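Side-chain contacts in helicase of the snf2/rad54 family (Sulfolobus solfataricus, PDB 1Z5Z), which probably couples ATP hydrolysis to movement along double-stranded DNA, as SWI2/SNF2 enzymes do, through a motor core of which this is the C-terminal domain: residues Leu72-Gln77 / Ala83-Gly88; Ala43-Glu48 / Val223-Glu228; Glu106-Glu111 / Ala184-His189. One frame throughout, in Å; residues are numbered along the deposited sequence.

Contact 1: Leu72-Gln77 / Ala83-Gly88; sequences LLKLKQ and ALLKGG
The carboxamide of Gln-77 is the flat group that meets Leu-85: methyl CD2 of Leu-85 stands above one face of the amide plane, at and slightly beyond its nitrogen end, 3.6 Å from Gln-77 NE2, with the two side chains crossing at about a right angle. Beside NE2, on the other side of the amide plane from that methyl, lies Leu-73 O, one turn back in helix 61-78 and 3.4 Å from NE2, a weak bond; Phe-121 also touches the Gln-77 side chain. The other branch of Leu-85, CD1, rests on the aliphatic stem of Lys-74, 3.9 Å from CG, again across rather than alongside. Leu-84 works lower on Gln-77: its CD1 reaches the backbone O at 3.4 Å and the CB at 4.0 Å. Leu-84 also touches Asp-123, Met-124 and Ile-127, so it links helix 61-78 to helix 122-136 as well. The leucine methyls thus lie against the Lys-74 stem and Gln-77 CB, and also against two polar atoms, Gln-77 NE2 and O, to which they offer no hydrogen bond. This surface contact depends on van der Waals fit; the weak bond to Leu-73 may bias the rotation of the amide.

Contact 2: Ala43-Glu48 / Val223-Glu228; sequences AMYKAE and VGTLEE
Tyr-45 of helix 39-55 places its hydroxyl at the N-terminus of helix 226-236, where Thr-225 is the N-cap, just beyond strand 216-222 of the parallel sheet in this RecA-like domain. Leu-226 N donates to Tyr-45 OH over 2.9 Å, with a bent N-H...O angle of 145°. The same hydroxyl hydrogen-bonds the carbonyl O of Ile-264 at the end of helix 257-264, so a buried polar atom is gripped from two segments of the chain.

Apolar contacts accompany this bond. Thr-225 CG2 makes an off-centre CH-pi contact, 4.3 Å from the centroid of the tyrosine ring, while its CB approaches CE1 obliquely at 3.7 Å. Leu-226 comes in at the ring edge instead: CD2 lies in the ring plane, 3.8 Å from CE1 and 3.5 Å from OH. The tyrosine ring extends from its helix with CG anti to the backbone N (chi1 -172°), and Leu-75 and Val-79 also touch the tyrosine.

One shell out, the cap itself is fixed. Thr-225 OG1 sits between its own N and carbonyl carbon, accepts from Glu-227 N at 3.1 Å and is also bonded to Ser-222 O; this leaves the methyl branch to meet the ring. Glu-227 OE2 accepts from Ser-222 N, a second tie across the turn, while its OE1 pairs with Lys-97. Gly-224, with the positive phi that suits glycine, carries the chain from strand to helix. Its N donates to Glu-228 OE2 at 2.8 Å, meeting that oxygen from above the carboxylate plane, 38° out of it.

Contact 3: Glu106-Glu111 / Ala184-His189; sequences EEALDE and ANRVIH
Ala-108 meets Arg-186 where helix 96-110 packs on strand 186-189 of the parallel sheet in the RecA-like alpha/beta fold.

By van der Waals contact, the Ala-108 methyl covers one face of the guanidinium: CB is 3.4 Å from NE and 3.7 Å from CZ. The small side chain lets the flat group lie close against the helix, and NH2 also comes within 3.7 Å of Ala-108 CA. At the guanidinium edge Glu-111 adds a marginal touch through CG. The arginine reaches this place by folding: CG leaves anti to the backbone N, then the chain bends at chi2 (96°) and chi3 (50°).

Among the ionic contacts the main partner of Arg-186 is Asp-113, in the loop after the helix, which forms a salt bridge with NE; NH2 too is hydrogen-bonded to a residue adjoining the segments. Glu-107 adds a long salt bridge, its extended chain bringing OE1 near the guanidinium plane at 3.6 Å from NH1, with carboxylate and guanidinium planes 74° apart. These acids probably offset the charge of the buried arginine.

Backbone bonds to Lys-114 and Ala-116 hold Arg-186 in the sheet beside strand 115-119. A water near the long ion pair accepts a weak 3.3 Å bond from Arg-186 NH2, but it lies only 2.5 Å from Glu-107 OE1, so short that this second leg is doubtful.

From the N terminus, helix 39-55 opens contact 2, which stays open longest. Helix 61-78 follows and opens contact 1, closed almost at once by the short helix 83-86. Helix 96-110 then begins contact 3, completed some seventy residues later at strand 186-189. Only after strand 216-222 does 223-228 close contact 2, so contacts 1 and 3 stand in series within its span. Contacts 1 and 2 touch: Leu-75 CD2 lies 3.7 Å from Tyr-45 O where helices 39-55 and 61-78 pack. Contact 3 is on the opposite side of the chain's centre, its own centre about 27 Å from that of contact 2, and joins helix to sheet.

Contact 1: Leu72-Gln77 / Ala83-Gly88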
ATOM      1  N   LEU A  72       9.855  -9.680   1.141  1.00 32.50           N
ATOM      2  CA  LEU A  72       9.013  -8.588   1.632  1.00 34.33           C
ATOM      3  C   LEU A  72       8.463  -7.748   0.484  1.00 36.44           C
ATOM      4  O   LEU A  72       7.278  -7.393   0.434  1.00 34.50           O
ATOM      5  CB  LEU A  72       9.822  -7.714   2.579  1.00 36.15           C
ATOM      6  CG  LEU A  72       9.608  -8.004   4.064  1.00 42.78           C
ATOM      7  CD1 LEU A  72       9.245  -9.479   4.283  1.00 43.95           C
ATOM      8  CD2 LEU A  72      10.827  -7.578   4.838  1.00 40.28           C
ATOM      9  N   LEU A  73       9.325  -7.466  -0.481  1.00 35.80           N
ATOM     10  CA  LEU A  73       8.930  -6.673  -1.624  1.00 34.89           C
ATOM     11  C   LEU A  73       7.829  -7.370  -2.410  1.00 35.50           C
ATOM     12  O   LEU A  73       6.807  -6.755  -2.754  1.00 33.94           O
ATOM     13  CB  LEU A  73      10.137  -6.436  -2.540  1.00 35.05           C
ATOM     14  CG  LEU A  73       9.866  -5.669  -3.839  1.00 41.21           C
ATOM     15  CD1 LEU A  73       9.281  -4.299  -3.514  1.00 42.07           C
ATOM     16  CD2 LEU A  73      11.183  -5.517  -4.650  1.00 44.14           C
ATOM     17  N   LYS A  74       8.039  -8.641  -2.748  1.00 33.50           N
ATOM     18  CA  LYS A  74       7.020  -9.338  -3.509  1.00 31.79           C
ATOM     19  C   LYS A  74       5.674  -9.440  -2.772  1.00 29.45           C
ATOM     20  O   LYS A  74       4.619  -9.295  -3.387  1.00 30.17           O
ATOM     21  CB  LYS A  74       7.486 -10.729  -3.912  1.00 39.38           C
ATOM     22  CG  LYS A  74       8.403 -10.767  -5.141  1.00 48.18           C
ATOM     23  CD  LYS A  74       8.680 -12.247  -5.447  1.00 54.65           C
ATOM     24  CE  LYS A  74       9.467 -12.471  -6.713  1.00 58.77           C
ATOM     25  NZ  LYS A  74       9.877 -13.909  -6.745  1.00 64.01           N
ATOM     26  N   LEU A  75       5.713  -9.719  -1.480  1.00 29.41           N
ATOM     27  CA  LEU A  75       4.492  -9.815  -0.694  1.00 31.36           C
ATOM     28  C   LEU A  75       3.741  -8.457  -0.672  1.00 34.46           C
ATOM     29  O   LEU A  75       2.516  -8.417  -0.771  1.00 33.46           O
ATOM     30  CB  LEU A  75       4.804 -10.246   0.734  1.00 30.49           C
ATOM     31  CG  LEU A  75       5.495 -11.612   0.917  1.00 32.79           C
ATOM     32  CD1 LEU A  75       5.859 -11.755   2.383  1.00 32.22           C
ATOM     33  CD2 LEU A  75       4.588 -12.759   0.464  1.00 29.18           C
ATOM     34  N   LYS A  76       4.474  -7.351  -0.542  1.00 34.22           N
ATOM     35  CA  LYS A  76       3.836  -6.053  -0.522  1.00 31.82           C
ATOM     36  C   LYS A  76       3.187  -5.802  -1.843  1.00 34.37           C
ATOM     37  O   LYS A  76       2.111  -5.197  -1.914  1.00 32.41           O
ATOM     38  CB  LYS A  76       4.832  -4.952  -0.223  1.00 29.50           C
ATOM     39  CG  LYS A  76       5.358  -4.893   1.207  1.00 41.02           C
ATOM     40  CD  LYS A  76       6.400  -3.759   1.252  1.00 41.12           C
ATOM     41  CE  LYS A  76       7.051  -3.568   2.606  1.00 52.36           C
ATOM     42  NZ  LYS A  76       8.174  -2.543   2.468  1.00 53.14           N
ATOM     43  N   GLN A  77       3.812  -6.277  -2.918  1.00 30.88           N
ATOM     44  CA  GLN A  77       3.209  -6.056  -4.222  1.00 33.34           C
ATOM     45  C   GLN A  77       1.988  -6.948  -4.449  1.00 31.42           C
ATOM     46  O   GLN A  77       1.008  -6.503  -5.018  1.00 31.83           O
ATOM     47  CB  GLN A  77       4.233  -6.295  -5.328  1.00 29.07           C
ATOM     48  CG  GLN A  77       5.343  -5.230  -5.346  1.00 36.48           C
ATOM     49  CD  GLN A  77       6.426  -5.575  -6.382  1.00 42.58           C
ATOM     50  OE1 GLN A  77       6.556  -4.910  -7.403  1.00 42.60           O
ATOM     51  NE2 GLN A  77       7.169  -6.646  -6.126  1.00 43.21           N
ATOM     52  N   ALA A  83      -1.215  -7.995 -10.715  1.00 36.66           N
ATOM     53  CA  ALA A  83      -0.596  -7.565 -11.991  1.00 40.03           C
ATOM     54  C   ALA A  83       0.807  -6.930 -11.857  1.00 43.06           C
ATOM     55  O   ALA A  83       1.566  -6.846 -12.843  1.00 41.41           O
ATOM     56  CB  ALA A  83      -1.513  -6.601 -12.709  1.00 34.52           C
ATOM     57  N   LEU A  84       1.159  -6.463 -10.656  1.00 41.87           N
ATOM     58  CA  LEU A  84       2.493  -5.852 -10.474  1.00 42.48           C
ATOM     59  C   LEU A  84       3.602  -6.912 -10.694  1.00 44.57           C
ATOM     60  O   LEU A  84       4.732  -6.574 -11.004  1.00 44.75           O
ATOM     61  CB  LEU A  84       2.629  -5.274  -9.052  1.00 34.74           C
ATOM     62  CG  LEU A  84       1.698  -4.118  -8.681  1.00 36.56           C
ATOM     63  CD1 LEU A  84       1.669  -3.923  -7.176  1.00 29.43           C
ATOM     64  CD2 LEU A  84       2.176  -2.839  -9.387  1.00 36.93           C
ATOM     65  N   LEU A  85       3.250  -8.186 -10.495  1.00 47.12           N
ATOM     66  CA  LEU A  85       4.162  -9.317 -10.626  1.00 48.02           C
ATOM     67  C   LEU A  85       3.832 -10.280 -11.770  1.00 50.66           C
ATOM     68  O   LEU A  85       4.717 -10.946 -12.291  1.00 51.41           O
ATOM     69  CB  LEU A  85       4.171 -10.137  -9.332  1.00 48.60           C
ATOM     70  CG  LEU A  85       4.964  -9.599  -8.154  1.00 48.19           C
ATOM     71  CD1 LEU A  85       5.080 -10.685  -7.118  1.00 50.25           C
ATOM     72  CD2 LEU A  85       6.364  -9.179  -8.623  1.00 52.47           C
ATOM     73  N   LYS A  86       2.561 -10.392 -12.134  1.00 53.22           N
ATOM     74  CA  LYS A  86       2.175 -11.323 -13.197  1.00 55.06           C
ATOM     75  C   LYS A  86       1.617 -10.629 -14.409  1.00 54.18           C
ATOM     76  O   LYS A  86       1.233 -11.269 -15.378  1.00 56.04           O
ATOM     77  CB  LYS A  86       1.120 -12.312 -12.701  1.00 56.20           C
ATOM     78  CG  LYS A  86       1.610 -13.341 -11.731  1.00 57.23           C
ATOM     79  CD  LYS A  86       0.430 -13.975 -11.002  1.00 57.82           C
ATOM     80  CE  LYS A  86      -0.591 -14.551 -11.961  1.00 55.67           C
ATOM     81  NZ  LYS A  86      -1.661 -15.277 -11.219  1.00 56.28           N
ATOM     82  N   GLY A  87       1.566  -9.311 -14.366  1.00 55.58           N
ATOM     83  CA  GLY A  87       0.980  -8.586 -15.477  1.00 53.50           C
ATOM     84  C   GLY A  87      -0.452  -9.061 -15.638  1.00 54.58           C
ATOM     85  O   GLY A  87      -1.087  -9.543 -14.677  1.00 50.67           O
ATOM     86  N   GLY A  88      -0.973  -8.916 -16.850  1.00 54.03           N
ATOM     87  CA  GLY A  88      -2.327  -9.356 -17.082  1.00 51.42           C
ATOM     88  C   GLY A  88      -3.329  -8.239 -16.926  1.00 51.19           C
ATOM     89  O   GLY A  88      -2.979  -7.055 -16.909  1.00 53.31           O
TER

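Contact 2: Ala43-Glu48 / Val223-Glu228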
ATOM      1  N   ALA A  43      -3.111 -17.312  -2.990  1.00 39.07           N
ATOM      2  CA  ALA A  43      -2.238 -18.365  -3.504  1.00 41.61           C
ATOM      3  C   ALA A  43      -0.835 -17.839  -3.791  1.00 39.86           C
ATOM      4  O   ALA A  43       0.140 -18.519  -3.510  1.00 42.48           O
ATOM      5  CB  ALA A  43      -2.813 -18.969  -4.764  1.00 41.50           C
ATOM      6  N   MET A  44      -0.723 -16.644  -4.372  1.00 40.34           N
ATOM      7  CA  MET A  44       0.603 -16.093  -4.681  1.00 37.23           C
ATOM      8  C   MET A  44       1.334 -15.767  -3.383  1.00 37.89           C
ATOM      9  O   MET A  44       2.521 -16.058  -3.221  1.00 38.79           O
ATOM     10  CB  MET A  44       0.464 -14.830  -5.535  1.00 42.66           C
ATOM     11  CG  MET A  44       0.031 -15.089  -6.956  1.00 43.42           C
ATOM     12  SD  MET A  44      -0.544 -13.584  -7.720  1.00 49.96           S
ATOM     13  CE  MET A  44       1.001 -12.764  -8.126  1.00 44.79           C
ATOM     14  N   TYR A  45       0.603 -15.177  -2.443  1.00 36.61           N
ATOM     15  CA  TYR A  45       1.183 -14.810  -1.156  1.00 36.76           C
ATOM     16  C   TYR A  45       1.772 -16.047  -0.490  1.00 39.95           C
ATOM     17  O   TYR A  45       2.907 -16.038  -0.003  1.00 38.18           O
ATOM     18  CB  TYR A  45       0.107 -14.212  -0.238  1.00 32.62           C
ATOM     19  CG  TYR A  45       0.668 -13.614   1.052  1.00 34.13           C
ATOM     20  CD1 TYR A  45       0.808 -12.221   1.194  1.00 33.99           C
ATOM     21  CD2 TYR A  45       1.055 -14.419   2.120  1.00 30.14           C
ATOM     22  CE1 TYR A  45       1.317 -11.648   2.377  1.00 31.30           C
ATOM     23  CE2 TYR A  45       1.568 -13.844   3.315  1.00 33.02           C
ATOM     24  CZ  TYR A  45       1.689 -12.452   3.419  1.00 31.09           C
ATOM     25  OH  TYR A  45       2.162 -11.858   4.571  1.00 28.26           O
ATOM     26  N   LYS A  46       0.993 -17.123  -0.462  1.00 41.39           N
ATOM     27  CA  LYS A  46       1.449 -18.352   0.171  1.00 42.54           C
ATOM     28  C   LYS A  46       2.685 -18.967  -0.501  1.00 41.33           C
ATOM     29  O   LYS A  46       3.630 -19.383   0.171  1.00 45.13           O
ATOM     30  CB  LYS A  46       0.301 -19.382   0.218  1.00 48.18           C
ATOM     31  CG  LYS A  46       0.615 -20.579   1.138  1.00 55.33           C
ATOM     32  CD  LYS A  46      -0.615 -21.439   1.358  1.00 61.24           C
ATOM     33  CE  LYS A  46      -0.291 -22.702   2.160  1.00 62.50           C
ATOM     34  NZ  LYS A  46      -1.418 -23.693   1.987  1.00 67.93           N
ATOM     35  N   ALA A  47       2.694 -19.004  -1.820  1.00 37.84           N
ATOM     36  CA  ALA A  47       3.822 -19.575  -2.520  1.00 37.79           C
ATOM     37  C   ALA A  47       5.110 -18.873  -2.157  1.00 40.41           C
ATOM     38  O   ALA A  47       6.108 -19.517  -1.820  1.00 43.73           O
ATOM     39  CB  ALA A  47       3.589 -19.503  -4.014  1.00 36.09           C
ATOM     40  N   GLU A  48       5.100 -17.543  -2.221  1.00 40.65           N
ATOM     41  CA  GLU A  48       6.283 -16.742  -1.922  1.00 37.63           C
ATOM     42  C   GLU A  48       6.737 -16.932  -0.474  1.00 39.65           C
ATOM     43  O   GLU A  48       7.944 -16.915  -0.170  1.00 38.92           O
ATOM     44  CB  GLU A  48       5.966 -15.257  -2.206  1.00 37.17           C
ATOM     45  CG  GLU A  48       7.101 -14.275  -1.943  1.00 41.55           C
ATOM     46  CD  GLU A  48       8.437 -14.675  -2.627  1.00 43.15           C
ATOM     47  OE1 GLU A  48       8.401 -15.211  -3.751  1.00 38.70           O
ATOM     48  OE2 GLU A  48       9.515 -14.450  -2.028  1.00 42.99           O
ATOM     49  N   VAL A 223      -6.073  -8.508   5.201  1.00 32.80           N
ATOM     50  CA  VAL A 223      -6.421  -9.444   6.271  1.00 33.87           C
ATOM     51  C   VAL A 223      -5.533 -10.657   6.303  1.00 32.97           C
ATOM     52  O   VAL A 223      -5.337 -11.328   5.289  1.00 30.89           O
ATOM     53  CB  VAL A 223      -7.921  -9.901   6.172  1.00 39.60           C
ATOM     54  CG1 VAL A 223      -8.206 -10.997   7.216  1.00 39.63           C
ATOM     55  CG2 VAL A 223      -8.855  -8.678   6.410  1.00 33.57           C
ATOM     56  N   GLY A 224      -4.963 -10.899   7.483  1.00 33.33           N
ATOM     57  CA  GLY A 224      -4.107 -12.054   7.704  1.00 35.33           C
ATOM     58  C   GLY A 224      -2.718 -12.022   7.075  1.00 36.92           C
ATOM     59  O   GLY A 224      -2.075 -13.069   6.948  1.00 36.81           O
ATOM     60  N   THR A 225      -2.236 -10.839   6.702  1.00 33.29           N
ATOM     61  CA  THR A 225      -0.919 -10.763   6.071  1.00 32.33           C
ATOM     62  C   THR A 225       0.007  -9.951   6.906  1.00 31.24           C
ATOM     63  O   THR A 225      -0.391  -9.451   7.970  1.00 31.32           O
ATOM     64  CB  THR A 225      -1.002 -10.078   4.725  1.00 32.21           C
ATOM     65  OG1 THR A 225      -1.359  -8.718   4.955  1.00 26.81           O
ATOM     66  CG2 THR A 225      -2.055 -10.732   3.860  1.00 32.05           C
ATOM     67  N   LEU A 226       1.230  -9.772   6.403  1.00 28.27           N
ATOM     68  CA  LEU A 226       2.217  -8.992   7.130  1.00 28.72           C
ATOM     69  C   LEU A 226       1.687  -7.588   7.326  1.00 30.86           C
ATOM     70  O   LEU A 226       2.142  -6.916   8.262  1.00 30.81           O
ATOM     71  CB  LEU A 226       3.585  -8.916   6.370  1.00 30.52           C
ATOM     72  CG  LEU A 226       3.685  -7.997   5.145  1.00 29.73           C
ATOM     73  CD1 LEU A 226       5.125  -7.951   4.690  1.00 29.71           C
ATOM     74  CD2 LEU A 226       2.815  -8.493   3.994  1.00 27.11           C
ATOM     75  N   GLU A 227       0.761  -7.119   6.469  1.00 29.43           N
ATOM     76  CA  GLU A 227       0.275  -5.748   6.687  1.00 31.07           C
ATOM     77  C   GLU A 227      -0.503  -5.694   8.015  1.00 35.79           C
ATOM     78  O   GLU A 227      -0.405  -4.733   8.796  1.00 34.20           O
ATOM     79  CB  GLU A 227      -0.644  -5.312   5.549  1.00 33.73           C
ATOM     80  CG  GLU A 227       0.059  -5.176   4.187  1.00 34.13           C
ATOM     81  CD  GLU A 227      -0.862  -4.598   3.124  1.00 38.65           C
ATOM     82  OE1 GLU A 227      -0.412  -3.761   2.294  1.00 37.14           O
ATOM     83  OE2 GLU A 227      -2.041  -4.995   3.103  1.00 36.97           O
ATOM     84  N   GLU A 228      -1.299  -6.728   8.272  1.00 31.66           N
ATOM     85  CA  GLU A 228      -2.054  -6.762   9.510  1.00 34.36           C
ATOM     86  C   GLU A 228      -1.126  -6.908  10.719  1.00 30.21           C
ATOM     87  O   GLU A 228      -1.329  -6.228  11.725  1.00 35.13           O
ATOM     88  CB  GLU A 228      -3.047  -7.927   9.519  1.00 34.44           C
ATOM     89  CG  GLU A 228      -3.967  -7.862  10.744  1.00 43.53           C
ATOM     90  CD  GLU A 228      -5.260  -8.577  10.486  1.00 45.26           C
ATOM     91  OE1 GLU A 228      -6.320  -8.000  10.810  1.00 51.74           O
ATOM     92  OE2 GLU A 228      -5.210  -9.696   9.946  1.00 41.08           O
TER

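Contact 3: Glu106-Glu111 / Ala184-His189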
ATOM      1  N   GLU A 106     -17.123   5.353  -4.238  1.00 40.14           N
ATOM      2  CA  GLU A 106     -18.550   5.528  -4.529  1.00 43.89           C
ATOM      3  C   GLU A 106     -19.185   6.349  -3.402  1.00 43.19           C
ATOM      4  O   GLU A 106     -19.794   7.398  -3.633  1.00 43.05           O
ATOM      5  CB  GLU A 106     -19.195   4.146  -4.669  1.00 44.50           C
ATOM      6  CG  GLU A 106     -20.594   4.166  -5.239  1.00 56.82           C
ATOM      7  CD  GLU A 106     -21.080   2.768  -5.607  1.00 59.42           C
ATOM      8  OE1 GLU A 106     -21.236   1.934  -4.692  1.00 62.80           O
ATOM      9  OE2 GLU A 106     -21.293   2.503  -6.812  1.00 61.55           O
ATOM     10  N   GLU A 107     -19.000   5.892  -2.177  1.00 43.32           N
ATOM     11  CA  GLU A 107     -19.512   6.622  -1.046  1.00 45.44           C
ATOM     12  C   GLU A 107     -18.936   8.054  -0.984  1.00 45.81           C
ATOM     13  O   GLU A 107     -19.667   8.997  -0.719  1.00 46.84           O
ATOM     14  CB  GLU A 107     -19.199   5.873   0.257  1.00 45.58           C
ATOM     15  CG  GLU A 107     -19.126   6.772   1.468  1.00 51.59           C
ATOM     16  CD  GLU A 107     -18.937   6.011   2.764  1.00 55.59           C
ATOM     17  OE1 GLU A 107     -18.368   6.583   3.721  1.00 61.03           O
ATOM     18  OE2 GLU A 107     -19.365   4.847   2.839  1.00 59.35           O
ATOM     19  N   ALA A 108     -17.652   8.240  -1.264  1.00 42.37           N
ATOM     20  CA  ALA A 108     -17.102   9.578  -1.153  1.00 43.21           C
ATOM     21  C   ALA A 108     -17.560  10.572  -2.224  1.00 45.04           C
ATOM     22  O   ALA A 108     -17.841  11.730  -1.909  1.00 44.24           O
ATOM     23  CB  ALA A 108     -15.583   9.517  -1.101  1.00 43.12           C
ATOM     24  N   LEU A 109     -17.629  10.145  -3.478  1.00 47.20           N
ATOM     25  CA  LEU A 109     -18.054  11.066  -4.527  1.00 50.42           C
ATOM     26  C   LEU A 109     -19.452  11.563  -4.179  1.00 53.22           C
ATOM     27  O   LEU A 109     -19.747  12.762  -4.283  1.00 54.00           O
ATOM     28  CB  LEU A 109     -18.054  10.383  -5.902  1.00 46.30           C
ATOM     29  CG  LEU A 109     -16.681  10.069  -6.511  1.00 45.56           C
ATOM     30  CD1 LEU A 109     -16.856   9.457  -7.876  1.00 46.64           C
ATOM     31  CD2 LEU A 109     -15.849  11.342  -6.626  1.00 44.54           C
ATOM     32  N   ASP A 110     -20.307  10.653  -3.727  1.00 55.36           N
ATOM     33  CA  ASP A 110     -21.653  11.073  -3.380  1.00 58.23           C
ATOM     34  C   ASP A 110     -21.686  12.169  -2.319  1.00 58.37           C
ATOM     35  O   ASP A 110     -22.615  12.971  -2.289  1.00 59.69           O
ATOM     36  CB  ASP A 110     -22.500   9.889  -2.942  1.00 62.71           C
ATOM     37  CG  ASP A 110     -23.720   9.736  -3.813  1.00 69.24           C
ATOM     38  OD1 ASP A 110     -23.775   8.769  -4.606  1.00 71.39           O
ATOM     39  OD2 ASP A 110     -24.610  10.616  -3.725  1.00 69.22           O
ATOM     40  N   GLU A 111     -20.681  12.204  -1.450  1.00 55.51           N
ATOM     41  CA  GLU A 111     -20.590  13.232  -0.418  1.00 53.53           C
ATOM     42  C   GLU A 111     -19.877  14.443  -1.032  1.00 52.13           C
ATOM     43  O   GLU A 111     -19.624  15.428  -0.360  1.00 52.38           O
ATOM     44  CB  GLU A 111     -19.746  12.731   0.754  1.00 56.48           C
ATOM     45  CG  GLU A 111     -20.411  11.775   1.713  1.00 60.46           C
ATOM     46  CD  GLU A 111     -21.227  12.502   2.770  1.00 63.64           C
ATOM     47  OE1 GLU A 111     -20.911  13.676   3.094  1.00 63.71           O
ATOM     48  OE2 GLU A 111     -22.179  11.888   3.291  1.00 65.31           O
ATOM     49  N   ALA A 184      -7.942  17.927  -0.145  1.00 34.49           N
ATOM     50  CA  ALA A 184      -8.527  16.593  -0.087  1.00 35.76           C
ATOM     51  C   ALA A 184      -9.417  16.425   1.171  1.00 36.99           C
ATOM     52  O   ALA A 184      -9.040  16.809   2.282  1.00 40.91           O
ATOM     53  CB  ALA A 184      -7.417  15.519  -0.098  1.00 37.24           C
ATOM     54  N   ASN A 185     -10.593  15.856   0.965  1.00 33.65           N
ATOM     55  CA  ASN A 185     -11.590  15.621   1.996  1.00 36.41           C
ATOM     56  C   ASN A 185     -11.471  14.178   2.425  1.00 36.21           C
ATOM     57  O   ASN A 185     -11.868  13.810   3.507  1.00 36.00           O
ATOM     58  CB  ASN A 185     -13.015  15.826   1.415  1.00 38.69           C
ATOM     59  CG  ASN A 185     -13.189  17.189   0.752  1.00 45.80           C
ATOM     60  OD1 ASN A 185     -13.170  17.330  -0.476  1.00 46.63           O
ATOM     61  ND2 ASN A 185     -13.326  18.209   1.574  1.00 48.64           N
ATOM     62  N   ARG A 186     -10.921  13.356   1.542  1.00 34.81           N
ATOM     63  CA  ARG A 186     -10.799  11.928   1.808  1.00 33.04           C
ATOM     64  C   ARG A 186      -9.400  11.469   1.376  1.00 33.02           C
ATOM     65  O   ARG A 186      -8.911  11.848   0.306  1.00 29.76           O
ATOM     66  CB  ARG A 186     -11.875  11.216   1.010  1.00 33.73           C
ATOM     67  CG  ARG A 186     -11.861   9.741   1.051  1.00 35.88           C
ATOM     68  CD  ARG A 186     -12.810   9.233   2.093  1.00 39.74           C
ATOM     69  NE  ARG A 186     -14.141   9.826   2.004  1.00 36.27           N
ATOM     70  CZ  ARG A 186     -15.226   9.261   2.535  1.00 42.38           C
ATOM     71  NH1 ARG A 186     -15.116   8.090   3.163  1.00 38.85           N
ATOM     72  NH2 ARG A 186     -16.411   9.870   2.484  1.00 38.75           N
ATOM     73  N   VAL A 187      -8.764  10.658   2.207  1.00 30.64           N
ATOM     74  CA  VAL A 187      -7.434  10.191   1.903  1.00 31.02           C
ATOM     75  C   VAL A 187      -7.459   8.683   2.073  1.00 34.68           C
ATOM     76  O   VAL A 187      -7.945   8.181   3.097  1.00 32.28           O
ATOM     77  CB  VAL A 187      -6.363  10.793   2.899  1.00 34.10           C
ATOM     78  CG1 VAL A 187      -4.970  10.254   2.565  1.00 31.54           C
ATOM     79  CG2 VAL A 187      -6.359  12.321   2.840  1.00 33.33           C
ATOM     80  N   ILE A 188      -6.984   7.969   1.044  1.00 29.38           N
ATOM     81  CA  ILE A 188      -6.865   6.512   1.107  1.00 27.40           C
ATOM     82  C   ILE A 188      -5.368   6.144   1.065  1.00 27.66           C
ATOM     83  O   ILE A 188      -4.657   6.462   0.071  1.00 25.43           O
ATOM     84  CB  ILE A 188      -7.522   5.829  -0.109  1.00 26.12           C
ATOM     85  CG1 ILE A 188      -9.039   6.061  -0.077  1.00 27.13           C
ATOM     86  CG2 ILE A 188      -7.216   4.311  -0.120  1.00 25.08           C
ATOM     87  CD1 ILE A 188      -9.782   5.469  -1.300  1.00 26.84           C
ATOM     88  N   HIS A 189      -4.871   5.517   2.128  1.00 26.41           N
ATOM     89  CA  HIS A 189      -3.483   5.064   2.135  1.00 26.84           C
ATOM     90  C   HIS A 189      -3.550   3.612   1.647  1.00 25.79           C
ATOM     91  O   HIS A 189      -3.876   2.695   2.384  1.00 28.44           O
ATOM     92  CB  HIS A 189      -2.879   5.242   3.521  1.00 31.26           C
ATOM     93  CG  HIS A 189      -2.729   6.687   3.901  1.00 30.25           C
ATOM     94  ND1 HIS A 189      -1.914   7.557   3.203  1.00 29.92           N
ATOM     95  CD2 HIS A 189      -3.352   7.430   4.846  1.00 30.98           C
ATOM     96  CE1 HIS A 189      -2.045   8.774   3.705  1.00 29.95           C
ATOM     97  NE2 HIS A 189      -2.910   8.723   4.704  1.00 31.80           N
TER
HETATM   98  O   HOH W   1     -18.188   8.673   5.039  1.00 55.78           O